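Long-range contact in D-alanyl-D-alanine carboxypeptidase (Penicillin binding protein) family protein (Francisella tularensis subsp. tularensis, PDB 6OSU), which probably removes the C-terminal D-alanine from peptidoglycan precursor peptides, as a penicillin-binding serine carboxypeptidase of the S11 family: residues Q354-V368 with I410-S422. Residues are numbered along the deposited sequence; the frame is centred on the assembly and turned at random.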
ATOM      1  N   GLN A 354      11.539 -49.331   0.578  1.00125.80           N
ATOM      2  CA  GLN A 354      10.999 -48.178  -0.118  1.00120.57           C
ATOM      3  C   GLN A 354      11.475 -46.854   0.487  1.00116.41           C
ATOM      4  O   GLN A 354      12.019 -46.786   1.598  1.00116.82           O
ATOM      5  CB  GLN A 354       9.473 -48.249  -0.124  1.00119.51           C
ATOM      6  CG  GLN A 354       8.881 -48.947   1.088  1.00121.31           C
ATOM      7  CD  GLN A 354       7.437 -49.348   0.879  1.00121.26           C
ATOM      8  OE1 GLN A 354       6.763 -49.786   1.811  1.00122.21           O
ATOM      9  NE2 GLN A 354       6.953 -49.200  -0.349  1.00120.20           N
ATOM     10  N   LYS A 355      11.288 -45.789  -0.292  1.00119.92           N
ATOM     11  CA  LYS A 355      11.567 -44.420   0.120  1.00113.31           C
ATOM     12  C   LYS A 355      10.324 -43.570  -0.106  1.00108.86           C
ATOM     13  O   LYS A 355       9.443 -43.920  -0.897  1.00110.98           O
ATOM     14  CB  LYS A 355      12.754 -43.819  -0.652  1.00112.87           C
ATOM     15  CG  LYS A 355      14.116 -44.028  -0.001  1.00113.54           C
ATOM     16  CD  LYS A 355      15.105 -44.669  -0.968  1.00118.39           C
ATOM     17  CE  LYS A 355      15.141 -43.947  -2.312  1.00118.21           C
ATOM     18  NZ  LYS A 355      15.531 -42.514  -2.197  1.00113.53           N
ATOM     19  N   LEU A 356      10.260 -42.437   0.591  1.00102.90           N
ATOM     20  CA  LEU A 356       9.097 -41.554   0.553  1.00 99.28           C
ATOM     21  C   LEU A 356       9.511 -40.162   0.096  1.00 95.87           C
ATOM     22  O   LEU A 356      10.379 -39.534   0.712  1.00 93.23           O
ATOM     23  CB  LEU A 356       8.420 -41.476   1.924  1.00 96.52           C
ATOM     24  CG  LEU A 356       7.221 -40.528   2.026  1.00 93.19           C
ATOM     25  CD1 LEU A 356       6.091 -40.983   1.115  1.00 96.01           C
ATOM     26  CD2 LEU A 356       6.739 -40.403   3.466  1.00 91.16           C
ATOM     27  N   THR A 357       8.880 -39.680  -0.973  1.00 96.25           N
ATOM     28  CA  THR A 357       9.043 -38.312  -1.449  1.00 91.81           C
ATOM     29  C   THR A 357       7.774 -37.524  -1.153  1.00 88.15           C
ATOM     30  O   THR A 357       6.663 -38.027  -1.344  1.00 90.30           O
ATOM     31  CB  THR A 357       9.341 -38.273  -2.952  1.00 93.81           C
ATOM     32  OG1 THR A 357      10.595 -38.916  -3.211  1.00 96.25           O
ATOM     33  CG2 THR A 357       9.399 -36.844  -3.461  1.00 90.33           C
ATOM     34  N   VAL A 358       7.948 -36.291  -0.677  1.00 82.84           N
ATOM     35  CA  VAL A 358       6.839 -35.406  -0.358  1.00 81.26           C
ATOM     36  C   VAL A 358       7.046 -34.081  -1.080  1.00 80.11           C
ATOM     37  O   VAL A 358       8.165 -33.707  -1.442  1.00 79.59           O
ATOM     38  CB  VAL A 358       6.697 -35.177   1.163  1.00 79.20           C
ATOM     39  CG1 VAL A 358       6.474 -36.497   1.879  1.00 81.64           C
ATOM     40  CG2 VAL A 358       7.929 -34.469   1.711  1.00 76.69           C
ATOM     41  N   ALA A 359       5.941 -33.369  -1.290  1.00 79.61           N
ATOM     42  CA  ALA A 359       5.964 -32.079  -1.966  1.00 77.01           C
ATOM     43  C   ALA A 359       4.636 -31.379  -1.725  1.00 76.97           C
ATOM     44  O   ALA A 359       3.637 -32.009  -1.364  1.00 78.49           O
ATOM     45  CB  ALA A 359       6.226 -32.227  -3.469  1.00 78.79           C
ATOM     46  N   SER A 360       4.645 -30.061  -1.919  1.00 74.98           N
ATOM     47  CA  SER A 360       3.448 -29.234  -1.872  1.00 76.27           C
ATOM     48  C   SER A 360       3.337 -28.433  -3.162  1.00 78.42           C
ATOM     49  O   SER A 360       4.348 -28.016  -3.736  1.00 77.76           O
ATOM     50  CB  SER A 360       3.470 -28.288  -0.661  1.00 73.20           C
ATOM     51  OG  SER A 360       2.465 -27.290  -0.772  1.00 73.64           O
ATOM     52  N   ASN A 361       2.107 -28.229  -3.625  1.00 81.92           N
ATOM     53  CA  ASN A 361       1.886 -27.417  -4.814  1.00 84.20           C
ATOM     54  C   ASN A 361       1.975 -25.924  -4.528  1.00 82.04           C
ATOM     55  O   ASN A 361       1.827 -25.123  -5.456  1.00 83.02           O
ATOM     56  CB  ASN A 361       0.526 -27.745  -5.443  1.00 88.66           C
ATOM     57  CG  ASN A 361      -0.626 -27.627  -4.456  1.00 88.81           C
ATOM     58  OD1 ASN A 361      -0.452 -27.181  -3.322  1.00 85.62           O
ATOM     59  ND2 ASN A 361      -1.816 -28.024  -4.893  1.00 93.19           N
ATOM     60  N   GLN A 362       2.215 -25.536  -3.280  1.00 79.05           N
ATOM     61  CA  GLN A 362       2.274 -24.139  -2.885  1.00 77.03           C
ATOM     62  C   GLN A 362       3.721 -23.679  -2.763  1.00 72.43           C
ATOM     63  O   GLN A 362       4.626 -24.476  -2.504  1.00 71.29           O
ATOM     64  CB  GLN A 362       1.556 -23.918  -1.552  1.00 77.38           C
ATOM     65  CG  GLN A 362       0.128 -24.418  -1.518  1.00 82.72           C
ATOM     66  CD  GLN A 362      -0.812 -23.522  -2.290  1.00 87.30           C
ATOM     67  OE1 GLN A 362      -1.010 -22.360  -1.934  1.00 87.26           O
ATOM     68  NE2 GLN A 362      -1.397 -24.054  -3.359  1.00 91.82           N
ATOM     69  N   ASN A 363       3.929 -22.381  -2.961  1.00 69.94           N
ATOM     70  CA  ASN A 363       5.213 -21.781  -2.648  1.00 66.70           C
ATOM     71  C   ASN A 363       5.279 -21.425  -1.168  1.00 63.92           C
ATOM     72  O   ASN A 363       4.265 -21.384  -0.462  1.00 65.25           O
ATOM     73  CB  ASN A 363       5.448 -20.516  -3.479  1.00 67.02           C
ATOM     74  CG  ASN A 363       5.561 -20.796  -4.961  1.00 70.50           C
ATOM     75  OD1 ASN A 363       6.347 -21.642  -5.389  1.00 72.42           O
ATOM     76  ND2 ASN A 363       4.775 -20.083  -5.758  1.00 72.29           N
ATOM     77  N   ILE A 364       6.493 -21.173  -0.699  1.00 60.51           N
ATOM     78  CA  ILE A 364       6.716 -20.444   0.543  1.00 57.08           C
ATOM     79  C   ILE A 364       7.546 -19.226   0.165  1.00 55.82           C
ATOM     80  O   ILE A 364       8.775 -19.308   0.032  1.00 54.49           O
ATOM     81  CB  ILE A 364       7.404 -21.285   1.621  1.00 54.58           C
ATOM     82  CG1 ILE A 364       6.542 -22.493   1.992  1.00 55.53           C
ATOM     83  CG2 ILE A 364       7.655 -20.437   2.862  1.00 51.84           C
ATOM     84  CD1 ILE A 364       7.109 -23.308   3.147  1.00 54.26           C
ATOM     85  N   TYR A 365       6.872 -18.101  -0.044  1.00 56.42           N
ATOM     86  CA  TYR A 365       7.499 -16.828  -0.374  1.00 54.80           C
ATOM     87  C   TYR A 365       7.188 -15.885   0.777  1.00 54.12           C
ATOM     88  O   TYR A 365       6.036 -15.470   0.946  1.00 53.85           O
ATOM     89  CB  TYR A 365       6.976 -16.300  -1.710  1.00 55.61           C
ATOM     90  CG  TYR A 365       7.662 -15.054  -2.219  1.00 55.29           C
ATOM     91  CD1 TYR A 365       9.035 -15.031  -2.446  1.00 54.66           C
ATOM     92  CD2 TYR A 365       6.933 -13.905  -2.498  1.00 55.43           C
ATOM     93  CE1 TYR A 365       9.662 -13.888  -2.921  1.00 54.01           C
ATOM     94  CE2 TYR A 365       7.547 -12.763  -2.971  1.00 54.90           C
ATOM     95  CZ  TYR A 365       8.910 -12.758  -3.182  1.00 54.22           C
ATOM     96  OH  TYR A 365       9.517 -11.615  -3.651  1.00 54.73           O
ATOM     97  N   LYS A 366       8.205 -15.562   1.579  1.00 53.60           N
ATOM     98  CA  LYS A 366       7.988 -14.914   2.864  1.00 54.93           C
ATOM     99  C   LYS A 366       8.914 -13.716   3.041  1.00 55.61           C
ATOM    100  O   LYS A 366      10.034 -13.685   2.523  1.00 55.52           O
ATOM    101  CB  LYS A 366       8.194 -15.918   4.014  1.00 55.65           C
ATOM    102  CG  LYS A 366       7.554 -15.514   5.334  1.00 57.58           C
ATOM    103  CD  LYS A 366       7.765 -16.578   6.404  1.00 59.02           C
ATOM    104  CE  LYS A 366       7.545 -16.021   7.811  1.00 60.85           C
ATOM    105  NZ  LYS A 366       6.103 -15.890   8.176  1.00 63.52           N
ATOM    106  N   THR A 367       8.423 -12.724   3.780  1.00 56.51           N
ATOM    107  CA  THR A 367       9.227 -11.579   4.198  1.00 56.27           C
ATOM    108  C   THR A 367       9.843 -11.905   5.555  1.00 55.93           C
ATOM    109  O   THR A 367       9.130 -12.027   6.556  1.00 56.76           O
ATOM    110  CB  THR A 367       8.373 -10.316   4.267  1.00 57.54           C
ATOM    111  OG1 THR A 367       7.820 -10.039   2.974  1.00 58.41           O
ATOM    112  CG2 THR A 367       9.206  -9.128   4.724  1.00 57.53           C
ATOM    113  N   VAL A 368      11.164 -12.053   5.590  1.00 55.04           N
ATOM    114  CA  VAL A 368      11.862 -12.490   6.798  1.00 55.27           C
ATOM    115  C   VAL A 368      13.000 -11.518   7.079  1.00 54.81           C
ATOM    116  O   VAL A 368      13.454 -10.793   6.181  1.00 53.62           O
ATOM    117  CB  VAL A 368      12.388 -13.939   6.657  1.00 55.91           C
ATOM    118  CG1 VAL A 368      11.231 -14.910   6.470  1.00 56.53           C
ATOM    119  CG2 VAL A 368      13.361 -14.040   5.497  1.00 55.31           C
ATOM    120  N   ILE A 410       9.786 -20.643  11.255  1.00 74.18           N
ATOM    121  CA  ILE A 410       9.542 -19.421  10.496  1.00 70.44           C
ATOM    122  C   ILE A 410       8.348 -19.585   9.567  1.00 68.00           C
ATOM    123  O   ILE A 410       7.485 -18.708   9.490  1.00 67.30           O
ATOM    124  CB  ILE A 410      10.815 -19.030   9.718  1.00 70.04           C
ATOM    125  CG1 ILE A 410      11.927 -18.625  10.691  1.00 72.08           C
ATOM    126  CG2 ILE A 410      10.525 -17.926   8.710  1.00 67.58           C
ATOM    127  CD1 ILE A 410      11.450 -17.757  11.832  1.00 72.47           C
ATOM    128  N   ALA A 411       8.278 -20.712   8.867  1.00 67.46           N
ATOM    129  CA  ALA A 411       7.175 -21.016   7.972  1.00 65.12           C
ATOM    130  C   ALA A 411       6.816 -22.485   8.118  1.00 65.16           C
ATOM    131  O   ALA A 411       7.660 -23.312   8.471  1.00 65.42           O
ATOM    132  CB  ALA A 411       7.526 -20.703   6.515  1.00 64.17           C
ATOM    133  N   SER A 412       5.554 -22.803   7.838  1.00 65.43           N
ATOM    134  CA  SER A 412       5.067 -24.173   7.912  1.00 65.92           C
ATOM    135  C   SER A 412       3.996 -24.360   6.852  1.00 66.86           C
ATOM    136  O   SER A 412       3.073 -23.544   6.755  1.00 67.84           O
ATOM    137  CB  SER A 412       4.505 -24.491   9.301  1.00 66.49           C
ATOM    138  OG  SER A 412       4.032 -25.825   9.366  1.00 68.13           O
ATOM    139  N   ILE A 413       4.117 -25.424   6.066  1.00 67.11           N
ATOM    140  CA  ILE A 413       3.163 -25.670   4.989  1.00 67.23           C
ATOM    141  C   ILE A 413       2.865 -27.166   4.920  1.00 69.72           C
ATOM    142  O   ILE A 413       3.786 -27.993   5.017  1.00 70.27           O
ATOM    143  CB  ILE A 413       3.690 -25.095   3.660  1.00 66.19           C
ATOM    144  CG1 ILE A 413       2.534 -24.709   2.743  1.00 69.74           C
ATOM    145  CG2 ILE A 413       4.636 -26.050   2.948  1.00 65.93           C
ATOM    146  CD1 ILE A 413       2.948 -23.752   1.652  1.00 70.39           C
ATOM    147  N   PRO A 414       1.597 -27.561   4.817  1.00 71.12           N
ATOM    148  CA  PRO A 414       1.282 -28.992   4.737  1.00 72.96           C
ATOM    149  C   PRO A 414       1.855 -29.616   3.474  1.00 72.89           C
ATOM    150  O   PRO A 414       1.831 -29.022   2.393  1.00 71.59           O
ATOM    151  CB  PRO A 414      -0.252 -29.025   4.747  1.00 75.03           C
ATOM    152  CG  PRO A 414      -0.679 -27.641   4.403  1.00 73.79           C
ATOM    153  CD  PRO A 414       0.385 -26.736   4.932  1.00 71.25           C
ATOM    154  N   VAL A 415       2.381 -30.825   3.626  1.00 73.99           N
ATOM    155  CA  VAL A 415       3.059 -31.527   2.548  1.00 74.18           C
ATOM    156  C   VAL A 415       2.350 -32.854   2.306  1.00 77.55           C
ATOM    157  O   VAL A 415       1.763 -33.449   3.218  1.00 78.40           O
ATOM    158  CB  VAL A 415       4.558 -31.728   2.866  1.00 72.70           C
ATOM    159  CG1 VAL A 415       4.771 -32.922   3.786  1.00 74.15           C
ATOM    160  CG2 VAL A 415       5.357 -31.858   1.591  1.00 73.94           C
ATOM    161  N   VAL A 416       2.395 -33.310   1.060  1.00 79.27           N
ATOM    162  CA  VAL A 416       1.598 -34.445   0.622  1.00 82.82           C
ATOM    163  C   VAL A 416       2.519 -35.512   0.049  1.00 85.08           C
ATOM    164  O   VAL A 416       3.632 -35.226  -0.403  1.00 83.15           O
ATOM    165  CB  VAL A 416       0.530 -34.004  -0.407  1.00 84.87           C
ATOM    166  CG1 VAL A 416       1.023 -34.198  -1.833  1.00 86.58           C
ATOM    167  CG2 VAL A 416      -0.775 -34.729  -0.167  1.00 88.88           C
ATOM    168  N   ALA A 417       2.046 -36.757   0.076  1.00 90.04           N
ATOM    169  CA  ALA A 417       2.857 -37.888  -0.357  1.00 94.03           C
ATOM    170  C   ALA A 417       2.875 -37.994  -1.877  1.00 97.82           C
ATOM    171  O   ALA A 417       1.834 -37.888  -2.535  1.00 99.98           O
ATOM    172  CB  ALA A 417       2.331 -39.185   0.258  1.00 97.27           C
ATOM    173  N   MET A 418       4.068 -38.197  -2.433  1.00 99.04           N
ATOM    174  CA  MET A 418       4.230 -38.445  -3.855  1.00103.09           C
ATOM    175  C   MET A 418       4.580 -39.893  -4.165  1.00107.97           C
ATOM    176  O   MET A 418       4.615 -40.264  -5.342  1.00111.27           O
ATOM    177  CB  MET A 418       5.312 -37.524  -4.437  1.00101.69           C
ATOM    178  CG  MET A 418       5.152 -36.048  -4.076  1.00 98.19           C
ATOM    179  SD  MET A 418       4.387 -35.049  -5.372  1.00100.30           S
ATOM    180  CE  MET A 418       2.667 -35.075  -4.881  1.00101.41           C
ATOM    181  N   ASN A 419       4.843 -40.711  -3.148  1.00109.05           N
ATOM    182  CA  ASN A 419       5.131 -42.134  -3.291  1.00114.18           C
ATOM    183  C   ASN A 419       4.061 -42.954  -2.580  1.00116.36           C
ATOM    184  O   ASN A 419       3.111 -42.420  -2.002  1.00114.35           O
ATOM    185  CB  ASN A 419       6.508 -42.488  -2.719  1.00113.98           C
ATOM    186  CG  ASN A 419       7.646 -42.043  -3.605  1.00114.84           C
ATOM    187  OD1 ASN A 419       8.470 -41.225  -3.204  1.00111.74           O
ATOM    188  ND2 ASN A 419       7.710 -42.592  -4.814  1.00119.10           N
ATOM    189  N   ASN A 420       4.244 -44.270  -2.621  1.00121.62           N
ATOM    190  CA  ASN A 420       3.463 -45.223  -1.847  1.00125.21           C
ATOM    191  C   ASN A 420       4.410 -46.020  -0.963  1.00127.24           C
ATOM    192  O   ASN A 420       5.537 -46.323  -1.366  1.00128.69           O
ATOM    193  CB  ASN A 420       2.677 -46.176  -2.761  1.00131.29           C
ATOM    194  CG  ASN A 420       1.412 -45.552  -3.309  1.00132.68           C
ATOM    195  OD1 ASN A 420       0.602 -45.018  -2.561  1.00130.81           O
ATOM    196  ND2 ASN A 420       1.235 -45.620  -4.623  1.00121.11           N
ATOM    197  N   VAL A 421       3.961 -46.349   0.244  1.00128.54           N
ATOM    198  CA  VAL A 421       4.693 -47.240   1.136  1.00130.25           C
ATOM    199  C   VAL A 421       3.777 -48.388   1.525  1.00136.10           C
ATOM    200  O   VAL A 421       2.607 -48.175   1.861  1.00134.50           O
ATOM    201  CB  VAL A 421       5.221 -46.511   2.386  1.00124.40           C
ATOM    202  CG1 VAL A 421       6.450 -45.698   2.029  1.00121.08           C
ATOM    203  CG2 VAL A 421       4.135 -45.631   2.975  1.00121.43           C
ATOM    204  N   SER A 422       4.315 -49.604   1.470  1.00143.91           N
ATOM    205  CA  SER A 422       3.564 -50.826   1.721  1.00149.65           C
ATOM    206  C   SER A 422       3.883 -51.332   3.119  1.00149.14           C
ATOM    207  O   SER A 422       5.054 -51.396   3.507  1.00147.63           O
ATOM    208  CB  SER A 422       3.908 -51.890   0.679  1.00155.79           C
ATOM    209  OG  SER A 422       4.000 -51.309  -0.608  1.00156.24           O
TER
HETATM  210  O   HOH W   1       0.531 -26.710   1.033  1.00 71.46           O
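Val358 and Ala417 form a non-hydrogen-bonded pair where strand 355-359 runs antiparallel to strand 411-417, the N-to-C directions of the two short segments differing by 137°, a strong twist, and the neighbouring hydrogen-bonded pair is Ala359 with Val416. This is an all-antiparallel sheet of the PBP5-type C-terminal domain, away from the predicted catalytic serine. Ala359 N gives to Val416 O at 3.1 Å and Ala359 O takes Val416 N in return; two residues along, Met418 N donates to Thr357 O at 2.8 Å. Beyond this ladder the side chain of Asn419 takes over: its OD1 receives Thr357 N at 2.7 Å, in the carbonyl plane and on a lone pair. Thr357 OG1 is hydrogen-bonded to Thr341 OG1 on the next strand. Val358 and Val415 cross at about a right angle, CB to CG2 3.6 Å, and Val358 also packs on Val396 and Ile380. Past Ser360, strand 364-368 pairs with strand 328-334 instead, and side chains join it to strand 411-417. Ile364 and Ile413 meet tip to tip, CD1 to CG2 3.7 Å; CG1 of Ile413 roughly anti to the backbone N (chi1 -152°) and an extended chi2 carry its CD1 to Gln362 CB. At the split, one water is hydrogen-bonded to Ser360 OG at 2.7 Å and donates to Pro414 O at 3.0 Å.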